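Local coordinates for protein Aster-A (Mus musculus, PDB 6GQF) that carries cholesterol from the plasma membrane to the endoplasmic reticulum without vesicles, the part described being its sterol-binding VASt (ASTER) domain, at residues A[36-50]-A[155-169]. Sequence-based numbering, arbitrary orientation.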
# COMPACT_ATOMS: atom_id res chain seq x y z
N ASP A 36 -4.92 2.84 -14.05
CA ASP A 36 -4.12 3.38 -12.96
C ASP A 36 -4.85 4.51 -12.23
O ASP A 36 -6.00 4.83 -12.56
CB ASP A 36 -2.78 3.90 -13.50
CG ASP A 36 -1.85 2.78 -13.91
OD1 ASP A 36 -2.34 1.65 -14.15
OD2 ASP A 36 -0.63 3.02 -14.00
N LEU A 37 -4.18 5.11 -11.25
CA LEU A 37 -4.74 6.20 -10.47
C LEU A 37 -4.14 7.53 -10.91
O LEU A 37 -2.99 7.59 -11.34
CB LEU A 37 -4.50 5.97 -8.98
CG LEU A 37 -5.20 4.76 -8.35
CD1 LEU A 37 -4.67 4.50 -6.96
CD2 LEU A 37 -6.71 4.95 -8.32
N SER A 38 -4.93 8.60 -10.78
CA SER A 38 -4.52 9.93 -11.22
C SER A 38 -3.64 10.62 -10.19
O SER A 38 -3.89 11.76 -9.82
CB SER A 38 -5.76 10.78 -11.50
OG SER A 38 -6.55 10.92 -10.33
N GLY A 39 -2.62 9.91 -9.72
CA GLY A 39 -1.68 10.46 -8.76
C GLY A 39 -0.25 10.28 -9.23
O GLY A 39 0.34 11.20 -9.79
N ARG A 40 0.31 9.09 -8.99
CA ARG A 40 1.65 8.75 -9.48
C ARG A 40 1.79 7.25 -9.66
O ARG A 40 1.06 6.46 -9.06
CB ARG A 40 2.73 9.25 -8.51
CG ARG A 40 2.80 10.76 -8.38
CD ARG A 40 3.95 11.20 -7.49
NE ARG A 40 3.90 12.64 -7.25
CZ ARG A 40 4.76 13.30 -6.48
NH1 ARG A 40 5.74 12.65 -5.86
NH2 ARG A 40 4.64 14.61 -6.32
N LEU A 41 2.75 6.86 -10.51
CA LEU A 41 3.10 5.46 -10.72
C LEU A 41 4.32 5.14 -9.87
O LEU A 41 5.43 5.54 -10.21
CB LEU A 41 3.37 5.18 -12.20
CG LEU A 41 3.80 3.75 -12.56
CD1 LEU A 41 2.67 2.76 -12.31
CD2 LEU A 41 4.25 3.69 -14.01
N LEU A 42 4.12 4.41 -8.78
CA LEU A 42 5.18 4.20 -7.80
C LEU A 42 6.09 3.04 -8.20
O LEU A 42 7.31 3.15 -8.12
CB LEU A 42 4.58 3.95 -6.41
CG LEU A 42 3.93 5.12 -5.67
CD1 LEU A 42 4.91 6.26 -5.46
CD2 LEU A 42 2.69 5.64 -6.38
N ILE A 43 5.48 1.94 -8.63
CA ILE A 43 6.23 0.75 -8.99
C ILE A 43 5.79 0.23 -10.35
O ILE A 43 4.61 0.27 -10.69
CB ILE A 43 6.05 -0.37 -7.94
CG1 ILE A 43 6.59 0.09 -6.58
CG2 ILE A 43 6.75 -1.65 -8.39
CD1 ILE A 43 6.23 -0.84 -5.43
N ASN A 44 6.77 -0.25 -11.12
CA ASN A 44 6.51 -0.90 -12.39
C ASN A 44 7.68 -1.82 -12.72
O ASN A 44 8.52 -1.50 -13.55
CB ASN A 44 6.29 0.13 -13.50
CG ASN A 44 5.84 -0.49 -14.80
OD1 ASN A 44 5.28 -1.58 -14.82
ND2 ASN A 44 6.09 0.21 -15.90
N SER A 45 7.72 -2.96 -12.03
CA SER A 45 8.83 -3.90 -12.15
C SER A 45 8.38 -5.26 -12.65
O SER A 45 7.22 -5.64 -12.49
CB SER A 45 9.52 -4.04 -10.79
OG SER A 45 9.91 -2.77 -10.30
N VAL A 46 9.30 -5.99 -13.25
CA VAL A 46 9.05 -7.37 -13.65
C VAL A 46 9.93 -8.29 -12.81
O VAL A 46 11.14 -8.09 -12.72
CB VAL A 46 9.32 -7.61 -15.15
CG1 VAL A 46 9.11 -9.07 -15.50
CG2 VAL A 46 8.41 -6.72 -16.00
N PHE A 47 9.30 -9.27 -12.18
CA PHE A 47 9.99 -10.21 -11.32
C PHE A 47 9.94 -11.61 -11.90
O PHE A 47 8.98 -11.97 -12.58
CB PHE A 47 9.38 -10.20 -9.92
CG PHE A 47 9.55 -8.90 -9.20
CD1 PHE A 47 10.70 -8.64 -8.48
CD2 PHE A 47 8.57 -7.93 -9.27
CE1 PHE A 47 10.86 -7.44 -7.82
CE2 PHE A 47 8.72 -6.73 -8.61
CZ PHE A 47 9.87 -6.48 -7.89
N HIS A 48 10.97 -12.40 -11.62
CA HIS A 48 11.02 -13.79 -12.05
C HIS A 48 10.40 -14.68 -10.98
O HIS A 48 10.91 -15.76 -10.67
CB HIS A 48 12.46 -14.21 -12.35
CG HIS A 48 12.97 -13.70 -13.66
ND1 HIS A 48 14.20 -13.07 -13.78
CD2 HIS A 48 12.43 -13.71 -14.90
CE1 HIS A 48 14.39 -12.73 -15.05
NE2 HIS A 48 13.33 -13.11 -15.74
N MET A 49 9.30 -14.21 -10.41
CA MET A 49 8.49 -14.99 -9.49
C MET A 49 7.11 -15.13 -10.09
O MET A 49 6.64 -14.23 -10.78
CB MET A 49 8.43 -14.32 -8.11
CG MET A 49 9.77 -14.28 -7.40
SD MET A 49 9.77 -13.29 -5.89
CE MET A 49 9.64 -11.64 -6.57
N GLY A 50 6.47 -16.27 -9.85
CA GLY A 50 5.12 -16.49 -10.35
C GLY A 50 4.17 -15.45 -9.80
O GLY A 50 4.40 -14.90 -8.71
N LEU A 155 3.34 -13.42 -16.50
CA LEU A 155 4.03 -13.31 -17.78
C LEU A 155 4.50 -14.68 -18.28
O LEU A 155 4.41 -14.99 -19.47
CB LEU A 155 5.23 -12.36 -17.67
CG LEU A 155 4.93 -10.89 -17.37
CD1 LEU A 155 6.22 -10.11 -17.25
CD2 LEU A 155 4.04 -10.27 -18.44
N ALA A 156 5.02 -15.49 -17.36
CA ALA A 156 5.44 -16.85 -17.68
C ALA A 156 5.28 -17.75 -16.46
O ALA A 156 4.75 -17.34 -15.43
CB ALA A 156 6.88 -16.87 -18.17
N ARG A 157 5.76 -18.99 -16.59
CA ARG A 157 5.69 -19.98 -15.52
C ARG A 157 6.17 -19.39 -14.19
O ARG A 157 5.47 -19.46 -13.18
CB ARG A 157 6.52 -21.21 -15.92
CG ARG A 157 6.68 -22.27 -14.84
CD ARG A 157 5.35 -22.87 -14.41
NE ARG A 157 5.54 -23.94 -13.43
CZ ARG A 157 5.68 -23.75 -12.12
NH1 ARG A 157 5.66 -22.53 -11.60
NH2 ARG A 157 5.85 -24.80 -11.32
N ASN A 158 7.37 -18.79 -14.22
CA ASN A 158 7.93 -18.11 -13.05
C ASN A 158 8.34 -16.69 -13.41
O ASN A 158 9.51 -16.33 -13.36
CB ASN A 158 9.14 -18.88 -12.50
CG ASN A 158 8.74 -20.06 -11.64
OD1 ASN A 158 8.42 -21.14 -12.14
ND2 ASN A 158 8.76 -19.86 -10.33
N LYS A 159 7.35 -15.88 -13.79
CA LYS A 159 7.61 -14.51 -14.21
C LYS A 159 6.32 -13.70 -14.21
O LYS A 159 5.33 -14.11 -14.82
CB LYS A 159 8.25 -14.49 -15.59
CG LYS A 159 8.65 -13.11 -16.10
CD LYS A 159 9.22 -13.21 -17.51
CE LYS A 159 9.47 -11.83 -18.11
NZ LYS A 159 9.94 -11.93 -19.52
N ALA A 160 6.34 -12.55 -13.54
CA ALA A 160 5.16 -11.68 -13.47
C ALA A 160 5.56 -10.22 -13.32
O ALA A 160 6.66 -9.91 -12.87
CB ALA A 160 4.26 -12.11 -12.32
N ARG A 161 4.64 -9.33 -13.70
CA ARG A 161 4.85 -7.89 -13.56
C ARG A 161 4.10 -7.38 -12.33
O ARG A 161 3.10 -7.95 -11.91
CB ARG A 161 4.37 -7.15 -14.81
CG ARG A 161 4.46 -5.62 -14.70
CD ARG A 161 3.97 -4.93 -15.96
NE ARG A 161 4.79 -5.27 -17.12
CZ ARG A 161 5.89 -4.62 -17.49
NH1 ARG A 161 6.35 -3.59 -16.79
NH2 ARG A 161 6.55 -5.01 -18.57
N LEU A 162 4.62 -6.29 -11.76
CA LEU A 162 3.97 -5.62 -10.63
C LEU A 162 3.85 -4.12 -10.91
O LEU A 162 4.84 -3.46 -11.22
CB LEU A 162 4.76 -5.86 -9.34
CG LEU A 162 4.26 -5.19 -8.06
CD1 LEU A 162 2.86 -5.62 -7.71
CD2 LEU A 162 5.19 -5.50 -6.90
N ARG A 163 2.63 -3.60 -10.83
CA ARG A 163 2.38 -2.17 -10.94
C ARG A 163 1.72 -1.64 -9.67
O ARG A 163 0.82 -2.28 -9.11
CB ARG A 163 1.50 -1.85 -12.15
CG ARG A 163 2.20 -1.98 -13.48
CD ARG A 163 1.23 -1.83 -14.64
NE ARG A 163 0.74 -0.46 -14.80
CZ ARG A 163 1.37 0.50 -15.47
NH1 ARG A 163 2.54 0.27 -16.05
NH2 ARG A 163 0.83 1.71 -15.56
N VAL A 164 2.16 -0.47 -9.21
CA VAL A 164 1.53 0.20 -8.09
C VAL A 164 1.39 1.69 -8.38
O VAL A 164 2.38 2.41 -8.52
CB VAL A 164 2.31 0.01 -6.78
CG1 VAL A 164 1.56 0.66 -5.62
CG2 VAL A 164 2.54 -1.47 -6.51
N SER A 165 0.15 2.14 -8.46
CA SER A 165 -0.16 3.56 -8.59
C SER A 165 -0.90 4.00 -7.34
O SER A 165 -1.53 3.18 -6.66
CB SER A 165 -0.99 3.82 -9.84
OG SER A 165 -2.18 3.05 -9.81
N SER A 166 -0.83 5.29 -7.04
CA SER A 166 -1.46 5.83 -5.84
C SER A 166 -2.11 7.16 -6.15
O SER A 166 -1.94 7.71 -7.24
CB SER A 166 -0.43 5.99 -4.73
OG SER A 166 0.25 4.75 -4.53
N GLU A 167 -2.89 7.67 -5.20
CA GLU A 167 -3.45 9.00 -5.32
C GLU A 167 -3.90 9.50 -3.95
O GLU A 167 -4.19 8.71 -3.05
CB GLU A 167 -4.62 9.02 -6.31
CG GLU A 167 -5.91 8.39 -5.82
CD GLU A 167 -7.01 8.40 -6.88
OE1 GLU A 167 -6.74 8.86 -8.01
OE2 GLU A 167 -8.14 7.96 -6.58
N ILE A 168 -3.92 10.82 -3.80
CA ILE A 168 -4.37 11.47 -2.57
C ILE A 168 -5.81 11.93 -2.75
O ILE A 168 -6.16 12.53 -3.77
CB ILE A 168 -3.48 12.67 -2.20
CG1 ILE A 168 -2.06 12.20 -1.89
CG2 ILE A 168 -4.04 13.42 -1.00
CD1 ILE A 168 -1.03 13.28 -1.97
N ARG A 169 -6.64 11.65 -1.75
CA ARG A 169 -8.06 11.97 -1.79
C ARG A 169 -8.45 12.88 -0.62
O ARG A 169 -8.30 12.51 0.55
CB ARG A 169 -8.90 10.69 -1.76
CG ARG A 169 -8.78 9.86 -3.01
CD ARG A 169 -9.70 8.65 -2.96
NE ARG A 169 -9.58 7.85 -4.18
CZ ARG A 169 -10.01 6.60 -4.30
NH1 ARG A 169 -10.59 5.98 -3.27
NH2 ARG A 169 -9.85 5.96 -5.45
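Val46 lays its CG2 methyl over the centre of the Arg161 guanidinium, 3.6 Å from CZ of that arginine. The same guanidinium turns an edge to Asn44, NH1 donating to OD1 at 3.0 Å from above the amide carbonyl plane. Arg163, bent at its third torsion (chi3 71°), carries its guanidinium under CD1 of Leu41 and into a salt bridge, NH2 to OD2 of Asp36, that meets the carboxylate on its syn side but tilted from its plane. A lysine in place of Arg163 would probably lose the flat surface beneath Leu41 and hold the Asp36 carboxylate less firmly. On the other face Ile43, Val164, Leu162 and Phe47 pack together, CD1 of Ile43 lying 3.9 Å from CG2 of Val164. Between these faces strand 40-47 pairs antiparallel with strand 159-169, interrupted by two classic bulges, one where Val164 O accepts from both Leu42 N (2.7 Å) and Ile43 N (3.1 Å), the other where Gly39 and Arg40 face Ser166. Just ahead of strand 40-47, the Ser38 hydroxyl donates to OE1 of Glu167 at 3.1 Å. The chemistry is thus mixed: arginines paired with Asp36 and Asn44 under aliphatic cover on one face; on the other, turned to helices 51-58 and 176-202 as in a Bet v 1-like helix-grip sheet, hydrocarbon beside Arg40 and Ser45, bonded to Glu191 and Asp198, and Ser166, bonded to pocket residue His148, its side chain about 7 Å from the bound 25-hydroxycholesterol.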